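Local coordinates for hydrogenase-specific maturation endopeptidase (Thermococcus kodakarensis, PDB 5IJA), which probably acts as an endopeptidase in the maturation of [NiFe] hydrogenase, as in its protease family, at residues A[19-24]-A[126-131]; A[30-35]-A[44-49]. All coordinates share one frame; numbering follows the deposited sequence.

Interaction 1: residues A[19-24]-A[126-131]; sequences GLKAGR and MELSDE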
ATOM      1  N   GLY A  19       1.511   6.060  -2.642  1.00 36.51           N
ATOM      2  CA  GLY A  19       0.567   4.953  -2.617  1.00 35.49           C
ATOM      3  C   GLY A  19      -0.780   5.300  -3.208  1.00 33.53           C
ATOM      4  O   GLY A  19      -1.354   4.508  -3.962  1.00 35.15           O
ATOM      5  N   LEU A  20      -1.290   6.494  -2.885  1.00 33.51           N
ATOM      6  CA  LEU A  20      -2.579   6.935  -3.386  1.00 36.77           C
ATOM      7  C   LEU A  20      -2.521   7.170  -4.890  1.00 38.23           C
ATOM      8  O   LEU A  20      -3.461   6.847  -5.608  1.00 37.87           O
ATOM      9  CB  LEU A  20      -3.046   8.209  -2.656  1.00 35.64           C
ATOM     10  CG  LEU A  20      -3.153   8.146  -1.133  1.00 40.84           C
ATOM     11  CD1 LEU A  20      -3.723   9.443  -0.565  1.00 39.89           C
ATOM     12  CD2 LEU A  20      -4.001   6.960  -0.683  1.00 36.69           C
ATOM     13  N   LYS A  21      -1.402   7.712  -5.371  1.00 39.30           N
ATOM     14  CA  LYS A  21      -1.267   8.002  -6.789  1.00 38.99           C
ATOM     15  C   LYS A  21      -1.218   6.704  -7.589  1.00 37.14           C
ATOM     16  O   LYS A  21      -1.845   6.578  -8.637  1.00 36.28           O
ATOM     17  CB  LYS A  21      -0.016   8.846  -7.054  1.00 44.23           C
ATOM     18  CG  LYS A  21      -0.298  10.348  -7.227  1.00 48.76           C
ATOM     19  CD  LYS A  21      -0.084  11.142  -5.940  1.00 52.50           C
ATOM     20  CE  LYS A  21      -0.262  12.650  -6.181  1.00 56.96           C
ATOM     21  NZ  LYS A  21       0.136  13.482  -5.001  1.00 53.48           N
ATOM     22  N   ALA A  22      -0.463   5.738  -7.084  1.00 36.85           N
ATOM     23  CA  ALA A  22      -0.449   4.406  -7.685  1.00 34.02           C
ATOM     24  C   ALA A  22      -1.856   3.803  -7.693  1.00 32.89           C
ATOM     25  O   ALA A  22      -2.306   3.262  -8.705  1.00 33.81           O
ATOM     26  CB  ALA A  22       0.510   3.526  -6.941  1.00 33.96           C
ATOM     27  N   GLY A  23      -2.565   3.933  -6.576  1.00 34.67           N
ATOM     28  CA  GLY A  23      -3.946   3.473  -6.498  1.00 37.76           C
ATOM     29  C   GLY A  23      -4.884   4.113  -7.512  1.00 38.80           C
ATOM     30  O   GLY A  23      -5.673   3.437  -8.175  1.00 37.43           O
ATOM     31  N   ARG A  24      -4.796   5.427  -7.647  1.00 38.05           N
ATOM     32  CA  ARG A  24      -5.614   6.125  -8.630  1.00 40.60           C
ATOM     33  C   ARG A  24      -5.311   5.655 -10.053  1.00 36.46           C
ATOM     34  O   ARG A  24      -6.223   5.468 -10.847  1.00 42.63           O
ATOM     35  CB  ARG A  24      -5.424   7.638  -8.509  1.00 43.31           C
ATOM     36  CG  ARG A  24      -5.942   8.185  -7.193  1.00 49.98           C
ATOM     37  CD  ARG A  24      -6.208   9.684  -7.240  1.00 51.49           C
ATOM     38  NE  ARG A  24      -6.513  10.185  -5.905  1.00 59.43           N
ATOM     39  CZ  ARG A  24      -5.665  10.897  -5.171  1.00 61.06           C
ATOM     40  NH1 ARG A  24      -4.469  11.203  -5.657  1.00 59.51           N
ATOM     41  NH2 ARG A  24      -6.013  11.306  -3.956  1.00 59.62           N
ATOM     42  N   MET A 126       1.370  18.717  -2.869  1.00 47.99           N
ATOM     43  CA  MET A 126       0.542  17.738  -3.571  1.00 55.71           C
ATOM     44  C   MET A 126       1.205  17.087  -4.793  1.00 59.24           C
ATOM     45  O   MET A 126       0.590  16.250  -5.465  1.00 55.48           O
ATOM     46  CB  MET A 126      -0.763  18.395  -4.015  1.00 51.52           C
ATOM     47  CG  MET A 126      -1.804  18.507  -2.912  1.00 49.42           C
ATOM     48  SD  MET A 126      -3.477  18.685  -3.567  1.00 64.63           S
ATOM     49  CE  MET A 126      -3.153  19.679  -5.038  1.00 52.97           C
ATOM     50  N   GLU A 127       2.446  17.469  -5.085  1.00 53.26           N
ATOM     51  CA  GLU A 127       3.145  16.917  -6.241  1.00 56.73           C
ATOM     52  C   GLU A 127       4.210  15.911  -5.811  1.00 51.39           C
ATOM     53  O   GLU A 127       4.880  16.087  -4.794  1.00 52.11           O
ATOM     54  CB  GLU A 127       3.779  18.036  -7.084  1.00 51.23           C
ATOM     55  N   LEU A 128       4.358  14.846  -6.593  1.00 49.67           N
ATOM     56  CA  LEU A 128       5.414  13.876  -6.348  1.00 48.51           C
ATOM     57  C   LEU A 128       6.745  14.360  -6.920  1.00 51.76           C
ATOM     58  O   LEU A 128       6.779  15.006  -7.971  1.00 50.59           O
ATOM     59  CB  LEU A 128       5.053  12.525  -6.961  1.00 49.19           C
ATOM     60  CG  LEU A 128       3.779  11.867  -6.444  1.00 39.05           C
ATOM     61  CD1 LEU A 128       3.477  10.649  -7.299  1.00 43.26           C
ATOM     62  CD2 LEU A 128       3.991  11.468  -4.999  1.00 46.22           C
ATOM     63  N   SER A 129       7.829  14.049  -6.218  1.00 43.98           N
ATOM     64  CA  SER A 129       9.171  14.267  -6.739  1.00 50.00           C
ATOM     65  C   SER A 129       9.411  13.362  -7.936  1.00 52.04           C
ATOM     66  O   SER A 129       8.778  12.307  -8.056  1.00 47.75           O
ATOM     67  CB  SER A 129      10.226  14.003  -5.667  1.00 48.47           C
ATOM     68  OG  SER A 129      10.324  12.620  -5.370  1.00 53.82           O
ATOM     69  N   ASP A 130      10.324  13.768  -8.817  1.00 51.18           N
ATOM     70  CA  ASP A 130      10.564  13.025 -10.048  1.00 52.12           C
ATOM     71  C   ASP A 130      10.988  11.586  -9.749  1.00 46.86           C
ATOM     72  O   ASP A 130      10.534  10.667 -10.418  1.00 47.18           O
ATOM     73  CB  ASP A 130      11.620  13.722 -10.928  1.00 53.66           C
ATOM     74  CG  ASP A 130      11.023  14.808 -11.847  1.00 57.35           C
ATOM     75  OD1 ASP A 130       9.789  15.032 -11.837  1.00 53.57           O
ATOM     76  OD2 ASP A 130      11.800  15.429 -12.608  1.00 55.62           O
ATOM     77  N   GLU A 131      11.833  11.381  -8.741  1.00 45.84           N
ATOM     78  CA  GLU A 131      12.310  10.034  -8.432  1.00 41.03           C
ATOM     79  C   GLU A 131      11.173   9.092  -8.020  1.00 49.05           C
ATOM     80  O   GLU A 131      11.208   7.889  -8.301  1.00 45.87           O
ATOM     81  CB  GLU A 131      13.354  10.062  -7.316  1.00 46.74           C
ATOM     82  CG  GLU A 131      14.634  10.802  -7.643  1.00 53.62           C
ATOM     83  CD  GLU A 131      14.536  12.290  -7.372  1.00 59.72           C
ATOM     84  OE1 GLU A 131      13.405  12.825  -7.336  1.00 60.25           O
ATOM     85  OE2 GLU A 131      15.595  12.926  -7.184  1.00 68.95           O
TER

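Interaction 2: residues A[30-35]-A[44-49]; sequences GYNVLE and ANHYNG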
ATOM      1  N   GLY A  30      -9.199   0.147 -14.100  1.00 43.25           N
ATOM      2  CA  GLY A  30     -10.304  -0.770 -13.862  1.00 40.27           C
ATOM      3  C   GLY A  30     -10.184  -1.693 -12.659  1.00 44.88           C
ATOM      4  O   GLY A  30     -11.097  -2.471 -12.375  1.00 40.76           O
ATOM      5  N   TYR A  31      -9.070  -1.609 -11.940  1.00 40.62           N
ATOM      6  CA  TYR A  31      -8.842  -2.512 -10.816  1.00 38.67           C
ATOM      7  C   TYR A  31      -9.677  -2.134  -9.618  1.00 38.75           C
ATOM      8  O   TYR A  31     -10.098  -0.981  -9.473  1.00 38.82           O
ATOM      9  CB  TYR A  31      -7.366  -2.522 -10.428  1.00 39.44           C
ATOM     10  CG  TYR A  31      -6.480  -3.153 -11.466  1.00 37.89           C
ATOM     11  CD1 TYR A  31      -6.223  -4.518 -11.452  1.00 42.07           C
ATOM     12  CD2 TYR A  31      -5.901  -2.384 -12.466  1.00 38.94           C
ATOM     13  CE1 TYR A  31      -5.412  -5.096 -12.407  1.00 40.59           C
ATOM     14  CE2 TYR A  31      -5.089  -2.950 -13.421  1.00 38.70           C
ATOM     15  CZ  TYR A  31      -4.847  -4.303 -13.391  1.00 43.04           C
ATOM     16  OH  TYR A  31      -4.031  -4.858 -14.350  1.00 42.29           O
ATOM     17  N   ASN A  32      -9.887  -3.108  -8.733  1.00 36.76           N
ATOM     18  CA  ASN A  32     -10.638  -2.869  -7.520  1.00 31.49           C
ATOM     19  C   ASN A  32      -9.732  -2.225  -6.485  1.00 36.37           C
ATOM     20  O   ASN A  32      -8.955  -2.918  -5.819  1.00 33.34           O
ATOM     21  CB  ASN A  32     -11.237  -4.179  -6.994  1.00 34.76           C
ATOM     22  CG  ASN A  32     -12.083  -3.991  -5.749  1.00 37.75           C
ATOM     23  OD1 ASN A  32     -12.332  -2.870  -5.305  1.00 39.70           O
ATOM     24  ND2 ASN A  32     -12.542  -5.105  -5.180  1.00 38.67           N
ATOM     25  N   VAL A  33      -9.825  -0.906  -6.376  1.00 35.73           N
ATOM     26  CA  VAL A  33      -8.977  -0.130  -5.477  1.00 35.42           C
ATOM     27  C   VAL A  33      -9.760   0.577  -4.386  1.00 38.48           C
ATOM     28  O   VAL A  33     -10.702   1.327  -4.663  1.00 38.91           O
ATOM     29  CB  VAL A  33      -8.179   0.938  -6.252  1.00 36.70           C
ATOM     30  CG1 VAL A  33      -7.317   1.765  -5.294  1.00 35.23           C
ATOM     31  CG2 VAL A  33      -7.339   0.282  -7.308  1.00 34.31           C
ATOM     32  N   LEU A  34      -9.365   0.358  -3.141  1.00 31.81           N
ATOM     33  CA  LEU A  34      -9.921   1.130  -2.036  1.00 34.43           C
ATOM     34  C   LEU A  34      -8.895   2.137  -1.567  1.00 36.76           C
ATOM     35  O   LEU A  34      -7.778   1.771  -1.170  1.00 30.71           O
ATOM     36  CB  LEU A  34     -10.341   0.243  -0.854  1.00 30.97           C
ATOM     37  CG  LEU A  34     -10.793   1.032   0.384  1.00 31.76           C
ATOM     38  CD1 LEU A  34     -12.147   1.728   0.139  1.00 33.74           C
ATOM     39  CD2 LEU A  34     -10.840   0.165   1.657  1.00 29.49           C
ATOM     40  N   GLU A  35      -9.263   3.413  -1.595  1.00 31.98           N
ATOM     41  CA  GLU A  35      -8.350   4.401  -1.058  1.00 30.59           C
ATOM     42  C   GLU A  35      -8.523   4.463   0.462  1.00 38.58           C
ATOM     43  O   GLU A  35      -9.474   5.051   0.987  1.00 37.56           O
ATOM     44  CB  GLU A  35      -8.565   5.762  -1.720  1.00 40.31           C
ATOM     45  CG  GLU A  35      -7.413   6.721  -1.485  1.00 41.12           C
ATOM     46  CD  GLU A  35      -7.516   8.012  -2.295  1.00 48.51           C
ATOM     47  OE1 GLU A  35      -7.621   7.954  -3.541  1.00 49.30           O
ATOM     48  OE2 GLU A  35      -7.490   9.092  -1.670  1.00 56.76           O
ATOM     49  N   ALA A  44     -14.079  -1.952   6.199  1.00 32.70           N
ATOM     50  CA  ALA A  44     -15.262  -2.655   6.696  1.00 37.78           C
ATOM     51  C   ALA A  44     -16.406  -2.604   5.681  1.00 45.64           C
ATOM     52  O   ALA A  44     -17.041  -3.624   5.380  1.00 44.54           O
ATOM     53  CB  ALA A  44     -15.705  -2.065   8.031  1.00 40.05           C
ATOM     54  N   ASN A  45     -16.628  -1.423   5.118  1.00 39.99           N
ATOM     55  CA  ASN A  45     -17.709  -1.229   4.162  1.00 47.73           C
ATOM     56  C   ASN A  45     -17.404  -1.736   2.754  1.00 47.97           C
ATOM     57  O   ASN A  45     -18.304  -1.841   1.915  1.00 48.02           O
ATOM     58  CB  ASN A  45     -18.077   0.255   4.093  1.00 50.17           C
ATOM     59  CG  ASN A  45     -18.709   0.752   5.370  1.00 56.67           C
ATOM     60  OD1 ASN A  45     -19.539   0.065   5.964  1.00 56.90           O
ATOM     61  ND2 ASN A  45     -18.323   1.948   5.805  1.00 55.33           N
ATOM     62  N   HIS A  46     -16.145  -2.058   2.485  1.00 40.57           N
ATOM     63  CA  HIS A  46     -15.732  -2.308   1.111  1.00 31.68           C
ATOM     64  C   HIS A  46     -15.385  -3.772   0.804  1.00 38.84           C
ATOM     65  O   HIS A  46     -15.607  -4.255  -0.308  1.00 37.67           O
ATOM     66  CB  HIS A  46     -14.529  -1.423   0.779  1.00 35.83           C
ATOM     67  CG  HIS A  46     -14.131  -1.464  -0.666  1.00 39.75           C
ATOM     68  ND1 HIS A  46     -14.690  -0.637  -1.617  1.00 40.73           N
ATOM     69  CD2 HIS A  46     -13.238  -2.241  -1.322  1.00 38.81           C
ATOM     70  CE1 HIS A  46     -14.152  -0.895  -2.795  1.00 37.94           C
ATOM     71  NE2 HIS A  46     -13.274  -1.870  -2.646  1.00 39.73           N
ATOM     72  N   TYR A  47     -14.809  -4.464   1.778  1.00 35.28           N
ATOM     73  CA  TYR A  47     -14.310  -5.819   1.547  1.00 33.04           C
ATOM     74  C   TYR A  47     -15.421  -6.756   1.084  1.00 36.38           C
ATOM     75  O   TYR A  47     -16.525  -6.727   1.628  1.00 38.42           O
ATOM     76  CB  TYR A  47     -13.668  -6.374   2.817  1.00 32.09           C
ATOM     77  CG  TYR A  47     -13.062  -7.749   2.604  1.00 33.68           C
ATOM     78  CD1 TYR A  47     -11.994  -7.929   1.736  1.00 33.89           C
ATOM     79  CD2 TYR A  47     -13.546  -8.858   3.287  1.00 32.96           C
ATOM     80  CE1 TYR A  47     -11.441  -9.181   1.526  1.00 32.04           C
ATOM     81  CE2 TYR A  47     -13.000 -10.118   3.085  1.00 29.40           C
ATOM     82  CZ  TYR A  47     -11.945 -10.269   2.213  1.00 31.47           C
ATOM     83  OH  TYR A  47     -11.391 -11.514   2.011  1.00 30.92           O
ATOM     84  N   ASN A  48     -15.124  -7.578   0.085  1.00 32.73           N
ATOM     85  CA  ASN A  48     -16.112  -8.491  -0.489  1.00 38.73           C
ATOM     86  C   ASN A  48     -15.553  -9.895  -0.695  1.00 41.47           C
ATOM     87  O   ASN A  48     -15.853 -10.563  -1.690  1.00 37.87           O
ATOM     88  CB  ASN A  48     -16.629  -7.930  -1.821  1.00 41.71           C
ATOM     89  CG  ASN A  48     -17.874  -8.658  -2.330  1.00 50.82           C
ATOM     90  OD1 ASN A  48     -18.744  -9.055  -1.553  1.00 42.52           O
ATOM     91  ND2 ASN A  48     -17.950  -8.844  -3.641  1.00 48.93           N
ATOM     92  N   GLY A  49     -14.716 -10.342   0.237  1.00 35.97           N
ATOM     93  CA  GLY A  49     -14.222 -11.715   0.206  1.00 35.46           C
ATOM     94  C   GLY A  49     -13.023 -11.962  -0.695  1.00 33.88           C
ATOM     95  O   GLY A  49     -12.666 -13.120  -0.967  1.00 35.62           O
TER
HETATM   96  O   HOH W   1     -14.461  -5.036  -2.621  1.00 39.75           O

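Interaction 1: residues A[19-24]-A[126-131]
Chi1 of -100° and chi2 of 97°, both well off the staggered values, bend the Lys21 chain near its root and lay it along Leu128. The outer two torsions are extended, and they carry NZ to the backbone of Met126. There NZ donates a hydrogen bond to Met126 O, at 2.8 Å. The ammonium group sits above the carbonyl plane, about 48° out of it, so the bond does not follow a lone pair.

On the way the methylene groups of Lys21 pass alongside Leu128, the two side chains running in opposite directions. Leu128 CD1 lies 3.8 Å from Lys21 CG and 3.9 Å from Lys21 CB. Farther out, Lys21 CD comes within 4.0 Å of Leu128 CG. The lysine thus makes an apolar contact with its methylenes and a polar one with its ammonium group.

Ser129, next along the chain, is the N-cap of helix 130-146, and its backbone N donates to Asp15 OD1. Leu128 also packs on Asp15 and on Val136. Ala22, one residue after the lysine, touches Val136 and Val140. The contact therefore ties helix 18-28 to the loop that leads into helix 130-146, at the surface beside the place where these two helices pack together.

Interaction 2: residues A[30-35]-A[44-49]
His46 meets Asn32 at a ring edge and Leu34 over a ring face. Its CG is anti to the backbone N, chi1 -172°, and the imidazole extends toward the strand residues. Asn32 comes from the opposite direction, also with CG anti to its N. His46 NE2 donates to Asn32 OD1 at 3.0 Å, with an N-H...O angle of 155°. The oxygen lies close to the ring plane, and the nitrogen lies in the amide plane on a lone pair of OD1. The amide and imidazole planes are nevertheless 49° apart.

The other end of the amide is used as well. Asn32 ND2 donates to a water at 3.2 Å, and that water donates to His46 O at 2.7 Å. The direct bond and the water bridge are both consistent with the modelled orientation of the amide.

Leu34 covers one face of the imidazole. Its CB lies 4.0 Å from the centroid of the His46 ring, a CH-pi contact. Leu34 CD1 adds a touch on His46 CG at 3.8 Å.

Leu34 lies on the outermost strand, 33-37; the backbones of Leu34 and Asn32 both bond to strand 3-8. Asn32 and His46 both touch Leu4 of that strand. Val33 points away from the loop and packs on helix 18-28. The loop between strands 33-37 and 52-59 thus folds back on the outermost strand, on the side opposite to Val33.

Both are surface contacts, and interaction 2 is nested within the chain closed by interaction 1. Helix 18-28 and strand 33-37 are consecutive elements, and each takes hold of a loop. In interaction 1 the loop leads into a distant helix, and a flexible charged side chain binds a backbone carbonyl. In interaction 2 the loop follows the strand closely, and an amide oxygen meets a ring N-H in plane, with a water bridge and a CH-pi contact. The two meet directly: Leu20 packs on Glu35, Gly23 touches Val33, and Arg24 forms a long, weak ion pair with Glu35.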